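Local coordinates for protein CheA (Treponema denticola, PDB 6Y1Y) that probably autophosphorylates on histidine and passes the phosphate to CheY or CheB in chemotaxis, and is represented here by its coiled-coil dimerization domain, at residues E36-D39 with K40-S44; L63-Q67 with Q68-I72; L111-I114 with S115-Q119; G121-K124 with I125-V128. All coordinates share one frame; numbering follows the deposited sequence.

Interaction 1: E36-D39 with K40-S44; sequences ELYD and KFQNS
The backbone of 36-44 is continuous alpha-helix: Gln-42 N donates to Tyr-38 O at 2.9 Å, and Lys-40, Phe-41 and Asn-43 each bond four residues back in the same way. The side chains of Tyr-38 and Gln-42 use this i to i+4 spacing to meet. CG of Gln-42 sits over one face of the phenol, 3.9 Å from the ring centroid of Tyr-38 and displaced toward the rim, a CH-pi contact. Tyr-38 holds its CG opposite the backbone N (chi1 171°), which sends the ring out from the helix with a slight lean toward the following turn, where Gln-42 CG can cover its face. Gln-42 bends at chi2 (-70°), and its amide follows the ring outward, the two planes 30° apart, until NE2 comes within 3.2 Å of Tyr-38 OH. In the fold, helix 7-67 packs here against helix 93-125 of its own chain and against the second subunit, as expected of a helical histidine-kinase dimerization domain. Leu-37 and Phe-41 face that interior: Leu-37 touches Phe-93 and Ala-100, while the ring of Phe-41 meets Phe-90 and Phe-93 of the second subunit. On the exposed flank, a water donates to Asp-39 O at 3.1 Å and, more weakly, to OD1 of Asn-43, a water bridge from carbonyl to side chain beside the direct backbone bond. Lys-40 NZ reaches forward to donate a weak hydrogen bond to Ser-44 OG.

Interaction 2: L63-Q67 with Q68-I72; sequences LEKIQ and QGYDI
Lys-65 and Tyr-70 meet where helix 7-67 ends in a Schellman motif, the C-terminal cap in which two backbone bonds turn back into the last turn. Tyr-70 N donates to Lys-65 O at 3.0 Å, and Gly-69 N donates to Ile-66 O from above the carbonyl plane. The same turn lays the phenol against the lysine chain: Lys-65 CB lies over one face of the Tyr-70 ring, 4.0 Å from its centroid, and the remaining methylenes run out along the ring. A turn at the last torsion (chi4 -12°) brings NZ to Tyr-70 OH in a weak bond of 3.3 Å. Nearby, the amide of Gln-68 lies nearly parallel to the carboxylate of Glu-64, with NE2 of Gln-68 3.3 Å from CG of Glu-64. Positive phi at Gly-69 (95°) reverses the chain, and Ile-72 thereby returns to pack its CD1 on Ile-66 CG2 at 3.5 Å. Beyond this shell, Ile-75 of helix 72-87 touches both Lys-65 and Ile-66, and Leu-63 of the second subunit packs on Ile-66. Asp-71 is the N-cap of that next helix, its OD1 weakly accepting from Asn-73 N. Across the turn, one water donates to both Ile-66 O, at 2.8 Å, and Tyr-70 O.

Interaction 3: L111-I114 with S115-Q119; sequences LGRI and SGELQ
Arg-113 and Glu-117 are brought together by two different first torsions: chi1 near 180° (-179°) carries the Arg-113 chain away from its own amide nitrogen before it folds at chi3, whereas Glu-117 directs CG away from its carbonyl carbon and stays extended beyond it. NH1 of Arg-113 and OE1 of Glu-117 then close a salt bridge of 2.7 Å. The carboxylate oxygen arrives at the edge of the guanidinium, near its plane, although the two flat groups themselves stand 77° apart, so one nitrogen and one oxygen make the contact instead of a paired, coplanar fork. Ser-115 OG donates to Gly-112 O at 2.9 Å. Gly-116 N reaches that same oxygen at 3.1 Å from the same face of its plane, giving the carbonyl two donors. Ile-114 and Leu-118 run side by side in one direction, CG2 of Ile-114 lying 4.0 Å from CD1 of Leu-118. This apolar pair packs helix 93-125 against Thr-20 of helix 7-67 in its own chain and, through Leu-118, against Val-17 of the second subunit, within the helical dimerization domain. NH2 of Arg-113 is bonded to Glu-19 and to Asn-110. The two carboxylates, one on NH1 and one on NH2, balance the positive charge of the guanidinium and, with Asn-110, probably restrict its rotation, linking successive turns of helix 93-125 to helix 7-67.

Interaction 4: G121-K124 with I125-V128; sequences GVMK and IRMV
Arg-126 doubles back on Met-123, the two side chains lying side by side and pointing the same way. A bend at chi3 (-57°) swings the guanidinium round to the backbone of Met-123, and NE donates to Met-123 O at 3.1 Å. The bond is nearly straight (170°): the oxygen lies in the guanidinium plane, at its edge, and NE comes in on a lone pair in the plane of the carbonyl. Arg-126 N reaches the same oxygen only weakly, at 3.4 Å. NH2 of Arg-126 meanwhile rests 3.6 Å from CB of Met-123, against the start of the methionine chain. Ile-125 is set differently, its two branches lying against successive carbonyl oxygens: CG1 is 3.1 Å from Val-122 O, and CG2 is 3.2 Å from Gly-121 O. Its backbone N bonds only weakly to that Gly-121 oxygen. Beyond these segments, Ile-125 packs on Ile-10 and Leu-13 of helix 7-67 and on Ile-10 of the second subunit, while Leu-14 of the second subunit meets both Met-123 and Arg-126. Weak backbone bonds are thus supplemented by an arginine NE bonded to a carbonyl of the final turn, where the chain runs on past helix 93-125 at the end of the helical bundle of the CheA dimerization domain.

The four contacts come in series along one long, slender chain, each formed between neighbouring turns or at a helix end. Interactions 1 and 2 share helix 7-67, the first midway along it and the second at its end, with centres about 38 Å apart. Interactions 3 and 4 follow one another on helix 93-125, with about 15 Å between centres. Interactions 2 and 4 lie on opposite sides of the chain's centre, their own centres about 84 Å apart, and mark the turn into helix 72-87 and the end of the last long helix. All four touch the second subunit, so the dimer interface extends over nearly the whole rod, consistent with a domain that pairs two kinase chains.

Interaction 1: E36-D39 with K40-S44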
loop_
_atom_site.group_PDB
_atom_site.type_symbol
_atom_site.label_atom_id
_atom_site.label_comp_id
_atom_site.label_asym_id
_atom_site.label_seq_id
_atom_site.Cartn_x
_atom_site.Cartn_y
_atom_site.Cartn_z
ATOM N N GLU B 36 -7.153 3.825 2.910
ATOM C CA GLU B 36 -8.317 2.977 2.643
ATOM C C GLU B 36 -7.906 1.527 2.427
ATOM O O GLU B 36 -8.598 0.602 2.872
ATOM C CB GLU B 36 -9.071 3.468 1.404
ATOM C CG GLU B 36 -9.703 4.846 1.499
ATOM C CD GLU B 36 -10.307 5.283 0.171
ATOM O OE1 GLU B 36 -10.077 4.586 -0.845
ATOM O OE2 GLU B 36 -11.006 6.319 0.136
ATOM N N LEU B 37 -6.800 1.314 1.714
ATOM C CA LEU B 37 -6.314 -0.041 1.476
ATOM C C LEU B 37 -5.843 -0.700 2.768
ATOM O O LEU B 37 -6.055 -1.903 2.969
ATOM C CB LEU B 37 -5.197 -0.012 0.433
ATOM C CG LEU B 37 -5.689 0.143 -1.011
ATOM C CD1 LEU B 37 -4.553 0.513 -1.948
ATOM C CD2 LEU B 37 -6.344 -1.154 -1.469
ATOM N N TYR B 38 -5.194 0.054 3.656
ATOM C CA TYR B 38 -4.838 -0.500 4.957
ATOM C C TYR B 38 -6.085 -0.967 5.701
ATOM O O TYR B 38 -6.130 -2.088 6.223
ATOM C CB TYR B 38 -4.065 0.542 5.785
ATOM C CG TYR B 38 -3.853 0.133 7.228
ATOM C CD1 TYR B 38 -2.881 -0.797 7.577
ATOM C CD2 TYR B 38 -4.648 0.655 8.241
ATOM C CE1 TYR B 38 -2.705 -1.188 8.899
ATOM C CE2 TYR B 38 -4.478 0.268 9.560
ATOM C CZ TYR B 38 -3.501 -0.646 9.885
ATOM O OH TYR B 38 -3.345 -1.033 11.203
ATOM N N ASP B 39 -7.116 -0.114 5.750
ATOM C CA ASP B 39 -8.349 -0.478 6.436
ATOM C C ASP B 39 -8.986 -1.705 5.803
ATOM O O ASP B 39 -9.537 -2.560 6.507
ATOM C CB ASP B 39 -9.337 0.689 6.417
ATOM C CG ASP B 39 -8.926 1.807 7.330
ATOM O OD1 ASP B 39 -8.072 1.583 8.213
ATOM O OD2 ASP B 39 -9.466 2.915 7.152
ATOM N N LYS B 40 -8.971 -1.773 4.469
ATOM C CA LYS B 40 -9.561 -2.902 3.761
ATOM C C LYS B 40 -8.786 -4.174 4.062
ATOM O O LYS B 40 -9.384 -5.230 4.307
ATOM C CB LYS B 40 -9.578 -2.616 2.261
ATOM C CG LYS B 40 -9.890 -3.803 1.390
ATOM C CD LYS B 40 -11.343 -4.159 1.452
ATOM C CE LYS B 40 -11.593 -5.424 0.668
ATOM N NZ LYS B 40 -12.922 -5.963 0.999
ATOM N N PHE B 41 -7.457 -4.084 4.093
ATOM C CA PHE B 41 -6.670 -5.251 4.459
ATOM C C PHE B 41 -7.007 -5.717 5.873
ATOM O O PHE B 41 -7.150 -6.921 6.121
ATOM C CB PHE B 41 -5.171 -4.982 4.341
ATOM C CG PHE B 41 -4.364 -6.163 4.780
ATOM C CD1 PHE B 41 -4.085 -7.184 3.882
ATOM C CD2 PHE B 41 -3.979 -6.308 6.110
ATOM C CE1 PHE B 41 -3.388 -8.307 4.287
ATOM C CE2 PHE B 41 -3.289 -7.432 6.524
ATOM C CZ PHE B 41 -2.991 -8.436 5.607
ATOM N N GLN B 42 -7.101 -4.782 6.821
ATOM C CA GLN B 42 -7.399 -5.156 8.199
ATOM C C GLN B 42 -8.745 -5.857 8.300
ATOM O O GLN B 42 -8.871 -6.910 8.943
ATOM C CB GLN B 42 -7.362 -3.917 9.088
ATOM C CG GLN B 42 -5.973 -3.358 9.234
ATOM C CD GLN B 42 -5.094 -4.255 10.068
ATOM O OE1 GLN B 42 -4.626 -5.303 9.605
ATOM N NE2 GLN B 42 -4.873 -3.858 11.317
ATOM N N ASN B 43 -9.762 -5.312 7.637
ATOM C CA ASN B 43 -11.079 -5.928 7.722
ATOM C C ASN B 43 -11.078 -7.299 7.063
ATOM O O ASN B 43 -11.569 -8.280 7.636
ATOM C CB ASN B 43 -12.125 -5.024 7.079
ATOM C CG ASN B 43 -12.418 -3.787 7.904
ATOM O OD1 ASN B 43 -12.225 -3.779 9.122
ATOM N ND2 ASN B 43 -12.876 -2.728 7.242
ATOM N N SER B 44 -10.509 -7.396 5.861
ATOM C CA SER B 44 -10.500 -8.674 5.157
ATOM C C SER B 44 -9.584 -9.698 5.823
ATOM O O SER B 44 -9.882 -10.901 5.771
ATOM C CB SER B 44 -10.111 -8.469 3.698
ATOM O OG SER B 44 -11.190 -7.875 2.991
HETATM O O HOH W 1 -10.121 -1.719 9.400
#

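Interaction 2: L63-Q67 with Q68-I72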
loop_
_atom_site.group_PDB
_atom_site.type_symbol
_atom_site.label_atom_id
_atom_site.label_comp_id
_atom_site.label_asym_id
_atom_site.label_seq_id
_atom_site.Cartn_x
_atom_site.Cartn_y
_atom_site.Cartn_z
ATOM N N LEU B 63 -13.784 -35.497 8.566
ATOM C CA LEU B 63 -13.281 -36.850 8.340
ATOM C C LEU B 63 -13.948 -37.825 9.292
ATOM O O LEU B 63 -14.369 -38.918 8.889
ATOM C CB LEU B 63 -11.765 -36.885 8.532
ATOM C CG LEU B 63 -10.959 -36.105 7.503
ATOM C CD1 LEU B 63 -9.511 -35.888 7.969
ATOM C CD2 LEU B 63 -11.019 -36.820 6.165
ATOM N N GLU B 64 -14.052 -37.444 10.567
ATOM C CA GLU B 64 -14.767 -38.268 11.535
ATOM C C GLU B 64 -16.211 -38.498 11.104
ATOM O O GLU B 64 -16.729 -39.614 11.205
ATOM C CB GLU B 64 -14.715 -37.606 12.911
ATOM C CG GLU B 64 -15.125 -38.495 14.064
ATOM C CD GLU B 64 -14.481 -38.057 15.365
ATOM O OE1 GLU B 64 -14.800 -36.944 15.840
ATOM O OE2 GLU B 64 -13.659 -38.825 15.911
ATOM N N LYS B 65 -16.876 -37.457 10.603
ATOM C CA LYS B 65 -18.273 -37.602 10.206
ATOM C C LYS B 65 -18.424 -38.538 9.011
ATOM O O LYS B 65 -19.412 -39.273 8.916
ATOM C CB LYS B 65 -18.887 -36.229 9.949
ATOM C CG LYS B 65 -19.012 -35.434 11.245
ATOM C CD LYS B 65 -19.486 -34.023 11.014
ATOM C CE LYS B 65 -20.226 -33.490 12.230
ATOM N NZ LYS B 65 -20.542 -34.575 13.200
ATOM N N ILE B 66 -17.488 -38.501 8.060
ATOM C CA ILE B 66 -17.537 -39.466 6.968
ATOM C C ILE B 66 -17.475 -40.886 7.525
ATOM O O ILE B 66 -18.232 -41.773 7.103
ATOM C CB ILE B 66 -16.398 -39.199 5.964
ATOM C CG1 ILE B 66 -16.667 -37.917 5.170
ATOM C CG2 ILE B 66 -16.218 -40.386 5.021
ATOM C CD1 ILE B 66 -15.458 -37.416 4.404
ATOM N N GLN B 67 -16.602 -41.109 8.511
ATOM C CA GLN B 67 -16.476 -42.426 9.130
ATOM C C GLN B 67 -17.722 -42.820 9.900
ATOM O O GLN B 67 -18.020 -44.015 10.030
ATOM C CB GLN B 67 -15.276 -42.453 10.068
ATOM C CG GLN B 67 -13.994 -42.669 9.357
ATOM C CD GLN B 67 -14.081 -43.757 8.311
ATOM O OE1 GLN B 67 -14.271 -43.476 7.127
ATOM N NE2 GLN B 67 -13.943 -45.006 8.740
ATOM N N GLN B 68 -18.449 -41.845 10.429
ATOM C CA GLN B 68 -19.683 -42.132 11.137
ATOM C C GLN B 68 -20.865 -42.326 10.196
ATOM O O GLN B 68 -21.979 -42.572 10.670
ATOM C CB GLN B 68 -19.971 -41.016 12.146
ATOM C CG GLN B 68 -18.894 -40.902 13.226
ATOM C CD GLN B 68 -18.974 -39.615 14.023
ATOM O OE1 GLN B 68 -19.766 -38.726 13.715
ATOM N NE2 GLN B 68 -18.152 -39.512 15.064
ATOM N N GLY B 69 -20.652 -42.252 8.884
ATOM C CA GLY B 69 -21.702 -42.521 7.926
ATOM C C GLY B 69 -22.466 -41.330 7.390
ATOM O O GLY B 69 -23.517 -41.529 6.774
ATOM N N TYR B 70 -21.997 -40.107 7.620
ATOM C CA TYR B 70 -22.664 -38.923 7.090
ATOM C C TYR B 70 -22.672 -38.932 5.560
ATOM O O TYR B 70 -21.870 -39.609 4.908
ATOM C CB TYR B 70 -21.971 -37.648 7.578
ATOM C CG TYR B 70 -22.418 -37.126 8.928
ATOM C CD1 TYR B 70 -22.256 -37.878 10.086
ATOM C CD2 TYR B 70 -22.971 -35.854 9.048
ATOM C CE1 TYR B 70 -22.645 -37.383 11.324
ATOM C CE2 TYR B 70 -23.358 -35.354 10.272
ATOM C CZ TYR B 70 -23.197 -36.121 11.407
ATOM O OH TYR B 70 -23.592 -35.608 12.626
ATOM N N ASP B 71 -23.628 -38.203 4.983
ATOM C CA ASP B 71 -23.655 -38.029 3.533
ATOM C C ASP B 71 -22.334 -37.398 3.088
ATOM O O ASP B 71 -22.021 -36.258 3.464
ATOM C CB ASP B 71 -24.851 -37.145 3.156
ATOM C CG ASP B 71 -25.034 -36.975 1.649
ATOM O OD1 ASP B 71 -24.037 -36.861 0.904
ATOM O OD2 ASP B 71 -26.201 -36.929 1.202
ATOM N N ILE B 72 -21.559 -38.142 2.289
ATOM C CA ILE B 72 -20.221 -37.686 1.917
ATOM C C ILE B 72 -20.255 -36.499 0.954
ATOM O O ILE B 72 -19.372 -35.643 0.992
ATOM C CB ILE B 72 -19.374 -38.839 1.355
ATOM C CG1 ILE B 72 -17.890 -38.519 1.532
ATOM C CG2 ILE B 72 -19.669 -39.085 -0.106
ATOM C CD1 ILE B 72 -16.997 -39.720 1.626
HETATM O O HOH W 2 -20.037 -41.657 4.997
#

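Interaction 3: L111-I114 with S115-Q119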
loop_
_atom_site.group_PDB
_atom_site.type_symbol
_atom_site.label_atom_id
_atom_site.label_comp_id
_atom_site.label_asym_id
_atom_site.label_seq_id
_atom_site.Cartn_x
_atom_site.Cartn_y
_atom_site.Cartn_z
ATOM N N LEU B 111 6.808 15.059 -9.476
ATOM C CA LEU B 111 7.324 15.990 -8.480
ATOM C C LEU B 111 8.828 16.151 -8.613
ATOM O O LEU B 111 9.350 17.263 -8.480
ATOM C CB LEU B 111 6.956 15.516 -7.076
ATOM C CG LEU B 111 7.477 16.421 -5.958
ATOM C CD1 LEU B 111 6.876 17.801 -6.072
ATOM C CD2 LEU B 111 7.170 15.816 -4.607
ATOM N N GLY B 112 9.542 15.054 -8.885
ATOM C CA GLY B 112 10.975 15.164 -9.111
ATOM C C GLY B 112 11.309 16.066 -10.281
ATOM O O GLY B 112 12.217 16.898 -10.197
ATOM N N ARG B 113 10.559 15.947 -11.377
ATOM C CA ARG B 113 10.803 16.810 -12.529
ATOM C C ARG B 113 10.510 18.265 -12.188
ATOM O O ARG B 113 11.304 19.161 -12.504
ATOM C CB ARG B 113 9.966 16.358 -13.725
ATOM C CG ARG B 113 10.193 17.219 -14.964
ATOM C CD ARG B 113 9.141 16.989 -16.038
ATOM N NE ARG B 113 7.783 17.236 -15.556
ATOM C CZ ARG B 113 7.253 18.444 -15.383
ATOM N NH1 ARG B 113 7.964 19.536 -15.647
ATOM N NH2 ARG B 113 6.005 18.563 -14.946
ATOM N N ILE B 114 9.381 18.517 -11.527
ATOM C CA ILE B 114 9.019 19.884 -11.169
ATOM C C ILE B 114 10.053 20.475 -10.221
ATOM O O ILE B 114 10.460 21.636 -10.368
ATOM C CB ILE B 114 7.601 19.920 -10.568
ATOM C CG1 ILE B 114 6.572 19.498 -11.615
ATOM C CG2 ILE B 114 7.278 21.314 -10.051
ATOM C CD1 ILE B 114 5.291 19.008 -10.996
ATOM N N SER B 115 10.512 19.684 -9.247
ATOM C CA SER B 115 11.465 20.196 -8.267
ATOM C C SER B 115 12.782 20.587 -8.926
ATOM O O SER B 115 13.404 21.581 -8.535
ATOM C CB SER B 115 11.705 19.162 -7.168
ATOM O OG SER B 115 12.557 18.127 -7.620
ATOM N N GLY B 116 13.220 19.824 -9.928
ATOM C CA GLY B 116 14.397 20.221 -10.685
ATOM C C GLY B 116 14.198 21.538 -11.410
ATOM O O GLY B 116 15.090 22.391 -11.428
ATOM N N GLU B 117 13.023 21.726 -12.009
ATOM C CA GLU B 117 12.727 22.977 -12.695
ATOM C C GLU B 117 12.615 24.135 -11.710
ATOM O O GLU B 117 13.062 25.251 -12.003
ATOM C CB GLU B 117 11.439 22.839 -13.506
ATOM C CG GLU B 117 11.568 21.957 -14.740
ATOM C CD GLU B 117 10.364 22.071 -15.661
ATOM O OE1 GLU B 117 9.229 21.829 -15.199
ATOM O OE2 GLU B 117 10.553 22.410 -16.848
ATOM N N LEU B 118 12.004 23.896 -10.546
ATOM C CA LEU B 118 11.921 24.934 -9.520
ATOM C C LEU B 118 13.304 25.374 -9.070
ATOM O O LEU B 118 13.545 26.569 -8.857
ATOM C CB LEU B 118 11.117 24.438 -8.320
ATOM C CG LEU B 118 9.590 24.468 -8.389
ATOM C CD1 LEU B 118 9.027 23.630 -7.250
ATOM C CD2 LEU B 118 9.046 25.886 -8.333
ATOM N N GLN B 119 14.222 24.420 -8.904
ATOM C CA GLN B 119 15.553 24.756 -8.411
ATOM C C GLN B 119 16.256 25.703 -9.370
ATOM O O GLN B 119 16.763 26.756 -8.966
ATOM C CB GLN B 119 16.368 23.481 -8.214
ATOM C CG GLN B 119 17.670 23.673 -7.470
ATOM C CD GLN B 119 18.071 22.427 -6.706
ATOM O OE1 GLN B 119 17.706 22.253 -5.543
ATOM N NE2 GLN B 119 18.817 21.546 -7.362
#

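Interaction 4: G121-K124 with I125-V128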
loop_
_atom_site.group_PDB
_atom_site.type_symbol
_atom_site.label_atom_id
_atom_site.label_comp_id
_atom_site.label_asym_id
_atom_site.label_seq_id
_atom_site.Cartn_x
_atom_site.Cartn_y
_atom_site.Cartn_z
ATOM N N GLY B 121 14.770 27.429 -11.777
ATOM C CA GLY B 121 13.946 28.611 -11.976
ATOM C C GLY B 121 14.136 29.658 -10.895
ATOM O O GLY B 121 14.264 30.851 -11.182
ATOM N N VAL B 122 14.145 29.231 -9.631
ATOM C CA VAL B 122 14.277 30.191 -8.542
ATOM C C VAL B 122 15.692 30.752 -8.488
ATOM O O VAL B 122 15.889 31.921 -8.132
ATOM C CB VAL B 122 13.859 29.551 -7.206
ATOM C CG1 VAL B 122 14.134 30.488 -6.045
ATOM C CG2 VAL B 122 12.372 29.206 -7.245
ATOM N N MET B 123 16.693 29.969 -8.895
ATOM C CA MET B 123 18.059 30.472 -8.797
ATOM C C MET B 123 18.335 31.515 -9.865
ATOM O O MET B 123 19.029 32.506 -9.610
ATOM C CB MET B 123 19.057 29.324 -8.959
ATOM C CG MET B 123 19.248 28.416 -7.753
ATOM S SD MET B 123 20.249 26.960 -8.159
ATOM C CE MET B 123 21.887 27.558 -7.764
ATOM N N LYS B 124 17.719 31.360 -11.031
ATOM C CA LYS B 124 17.948 32.253 -12.158
ATOM C C LYS B 124 17.159 33.553 -12.090
ATOM O O LYS B 124 17.473 34.475 -12.850
ATOM C CB LYS B 124 17.662 31.518 -13.467
ATOM C CG LYS B 124 18.835 30.647 -13.916
ATOM C CD LYS B 124 20.175 31.382 -13.732
ATOM C CE LYS B 124 21.368 30.429 -13.710
ATOM N NZ LYS B 124 21.277 29.398 -12.640
ATOM N N ILE B 125 16.142 33.660 -11.229
ATOM C CA ILE B 125 15.475 34.952 -11.106
ATOM C C ILE B 125 16.391 35.973 -10.443
ATOM O O ILE B 125 16.211 37.180 -10.634
ATOM C CB ILE B 125 14.135 34.844 -10.347
ATOM C CG1 ILE B 125 14.364 34.515 -8.869
ATOM C CG2 ILE B 125 13.209 33.845 -11.024
ATOM C CD1 ILE B 125 13.176 34.815 -7.984
ATOM N N ARG B 126 17.356 35.522 -9.639
ATOM C CA ARG B 126 18.264 36.425 -8.927
ATOM C C ARG B 126 19.181 37.159 -9.899
ATOM O O ARG B 126 20.010 36.544 -10.578
ATOM C CB ARG B 126 19.088 35.654 -7.904
ATOM C CG ARG B 126 18.273 35.075 -6.763
ATOM C CD ARG B 126 19.151 34.215 -5.885
ATOM N NE ARG B 126 19.778 33.166 -6.677
ATOM C CZ ARG B 126 20.736 32.364 -6.234
ATOM N NH1 ARG B 126 21.188 32.478 -4.988
ATOM N NH2 ARG B 126 21.239 31.444 -7.042
ATOM N N MET B 127 19.012 38.470 -9.989
ATOM C CA MET B 127 19.865 39.311 -10.811
ATOM C C MET B 127 20.558 40.341 -9.932
ATOM O O MET B 127 20.055 40.717 -8.871
ATOM C CB MET B 127 19.062 39.991 -11.927
ATOM C CG MET B 127 18.316 38.986 -12.792
ATOM S SD MET B 127 17.423 39.714 -14.174
ATOM C CE MET B 127 16.804 41.230 -13.452
ATOM N N VAL B 128 21.727 40.780 -10.378
ATOM C CA VAL B 128 22.403 41.943 -9.809
ATOM C C VAL B 128 21.990 43.154 -10.635
ATOM O O VAL B 128 21.457 42.975 -11.741
ATOM C CB VAL B 128 23.924 41.750 -9.780
ATOM C CG1 VAL B 128 24.247 40.487 -9.013
ATOM C CG2 VAL B 128 24.480 41.707 -11.194
#